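Local coordinates for protein putative D-alanine N-acetyltransferase of GNAT family (Desulfovibrio desulfuricans subsp. desulfuricans, PDB 2R7H) that is a putative GNAT-family acyltransferase, probably moving an acetyl group onto an acceptor substrate that has not been established, at residues Glu156-Ala161 and Gly166-Ile171. Numbering follows the deposited sequence.
Sequences EAVLKA and GDDKII
Asp168 lays its carboxylate against the folded side chain of Lys160, near the closed end of the C-terminal antiparallel hairpin of this GNAT-fold chain. The two side chains cross at a slant, and Lys160 NZ reaches Asp168 OD2 at 2.7 Å on its syn side, forming a salt bridge. Bends at chi2 (-64°) and chi3 (-66°) fold the lysine back, although its CB points away from the partner strand. The other oxygen, OD1, takes the backbone N-H of Ala161, so one short acid ties together a charge and a peptide where the chain turns its corner.

Along the ladder, Leu159 and Lys169 form a hydrogen-bonded pair with both N-H...O bonds made. Their side chains run side by side, Leu159 CD1 lying 3.9 Å from Lys169 CE; the long lysine gives leucine an aliphatic flank and carries its ammonium on to Glu134. On that same face the small Ala157 sits beside Ile171, its CB 4.1 Å from Ile171 CD1, while Ala157 and Leu159 of the second subunit pack on this face. Val158 and Ile170, beta-branched residues well suited to extended backbone, form the non-hydrogen-bonded pair, with their side chains on the other face.

Strand 154-159 is outermost within the chain, and its Glu156 starts a classic beta bulge; its OE1 forms a salt bridge with Arg173 of the same chain, and OE2 accepts the backbone N-H of Lys160 of the second subunit. At the bulge Ile171 O accepts two N-H groups: a short bond of 2.7 Å from Glu156 N and a weak one of 3.3 Å from Ala157 N.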
loop_
_atom_site.group_PDB
_atom_site.type_symbol
_atom_site.label_atom_id
_atom_site.label_comp_id
_atom_site.label_asym_id
_atom_site.label_seq_id
_atom_site.Cartn_x
_atom_site.Cartn_y
_atom_site.Cartn_z
ATOM N N GLU B 156 9.404 -12.226 -5.375
ATOM C CA GLU B 156 10.444 -11.700 -4.453
ATOM C C GLU B 156 10.117 -11.789 -2.961
ATOM O O GLU B 156 11.040 -11.789 -2.144
ATOM C CB GLU B 156 10.833 -10.279 -4.836
ATOM C CG GLU B 156 12.012 -9.707 -4.038
ATOM C CD GLU B 156 12.461 -8.369 -4.503
ATOM O OE1 GLU B 156 11.623 -7.620 -5.041
ATOM O OE2 GLU B 156 13.647 -8.034 -4.263
ATOM N N ALA B 157 8.837 -11.853 -2.593
ATOM C CA ALA B 157 8.433 -11.925 -1.188
ATOM C C ALA B 157 7.127 -12.693 -1.053
ATOM O O ALA B 157 6.281 -12.672 -1.955
ATOM C CB ALA B 157 8.245 -10.512 -0.636
ATOM N N VAL B 158 6.984 -13.331 0.108
ATOM C CA VAL B 158 5.829 -14.105 0.507
ATOM C C VAL B 158 5.515 -13.640 1.938
ATOM O O VAL B 158 6.403 -13.614 2.776
ATOM C CB VAL B 158 6.137 -15.627 0.459
ATOM C CG1 VAL B 158 4.910 -16.456 0.889
ATOM C CG2 VAL B 158 6.578 -16.043 -0.931
ATOM N N LEU B 159 4.305 -13.119 2.156
ATOM C CA LEU B 159 3.836 -12.693 3.460
ATOM C C LEU B 159 2.794 -13.762 3.820
ATOM O O LEU B 159 1.711 -13.787 3.231
ATOM C CB LEU B 159 3.288 -11.244 3.445
ATOM C CG LEU B 159 4.263 -10.143 2.909
ATOM C CD1 LEU B 159 3.592 -8.774 3.099
ATOM C CD2 LEU B 159 5.650 -10.161 3.582
ATOM N N LYS B 160 3.144 -14.653 4.765
ATOM C CA LYS B 160 2.277 -15.776 5.155
ATOM C C LYS B 160 0.969 -15.340 5.766
ATOM O O LYS B 160 0.939 -14.458 6.615
ATOM C CB LYS B 160 2.991 -16.762 6.091
ATOM C CG LYS B 160 4.233 -17.484 5.509
ATOM C CD LYS B 160 3.962 -18.434 4.314
ATOM C CE LYS B 160 3.117 -19.661 4.661
ATOM N NZ LYS B 160 2.785 -20.471 3.416
ATOM N N ALA B 161 -0.122 -15.927 5.289
ATOM C CA ALA B 161 -1.474 -15.642 5.771
ATOM C C ALA B 161 -1.817 -14.171 5.778
ATOM O O ALA B 161 -2.558 -13.735 6.612
ATOM C CB ALA B 161 -1.685 -16.251 7.185
ATOM N N GLY B 166 -4.176 -19.299 5.747
ATOM C CA GLY B 166 -3.956 -20.065 4.531
ATOM C C GLY B 166 -3.923 -19.283 3.213
ATOM O O GLY B 166 -3.758 -19.898 2.166
ATOM N N ASP B 167 -4.040 -17.944 3.240
ATOM C CA ASP B 167 -4.047 -17.119 2.028
ATOM C C ASP B 167 -2.867 -16.105 2.084
ATOM O O ASP B 167 -2.968 -15.030 2.628
ATOM C CB ASP B 167 -5.396 -16.430 1.890
ATOM C CG ASP B 167 -5.599 -15.808 0.534
ATOM O OD1 ASP B 167 -4.624 -15.598 -0.202
ATOM O OD2 ASP B 167 -6.758 -15.538 0.177
ATOM N N ASP B 168 -1.755 -16.506 1.483
ATOM C CA ASP B 168 -0.523 -15.729 1.453
ATOM C C ASP B 168 -0.510 -14.695 0.358
ATOM O O ASP B 168 -1.171 -14.892 -0.657
ATOM C CB ASP B 168 0.653 -16.653 1.163
ATOM C CG ASP B 168 0.802 -17.771 2.179
ATOM O OD1 ASP B 168 0.189 -17.712 3.268
ATOM O OD2 ASP B 168 1.551 -18.708 1.858
ATOM N N LYS B 169 0.234 -13.598 0.569
ATOM C CA LYS B 169 0.388 -12.577 -0.458
ATOM C C LYS B 169 1.731 -12.857 -1.048
ATOM O O LYS B 169 2.685 -12.993 -0.279
ATOM C CB LYS B 169 0.391 -11.139 0.095
ATOM C CG LYS B 169 0.497 -10.079 -1.065
ATOM C CD LYS B 169 0.153 -8.689 -0.644
ATOM C CE LYS B 169 1.133 -8.059 0.216
ATOM N NZ LYS B 169 0.802 -6.587 0.357
ATOM N N ILE B 170 1.812 -12.953 -2.384
ATOM C CA ILE B 170 3.081 -13.171 -3.089
ATOM C C ILE B 170 3.341 -11.858 -3.832
ATOM O O ILE B 170 2.436 -11.344 -4.507
ATOM C CB ILE B 170 3.099 -14.344 -4.102
ATOM C CG1 ILE B 170 2.843 -15.704 -3.436
ATOM C CG2 ILE B 170 4.514 -14.433 -4.777
ATOM C CD1 ILE B 170 1.542 -15.871 -2.834
ATOM N N ILE B 171 4.552 -11.318 -3.690
ATOM C CA ILE B 171 4.931 -10.050 -4.337
ATOM C C ILE B 171 5.904 -10.396 -5.447
ATOM O O ILE B 171 6.962 -11.020 -5.206
ATOM C CB ILE B 171 5.546 -9.012 -3.371
ATOM C CG1 ILE B 171 4.604 -8.733 -2.178
ATOM C CG2 ILE B 171 5.806 -7.700 -4.130
ATOM C CD1 ILE B 171 5.180 -7.810 -1.075
#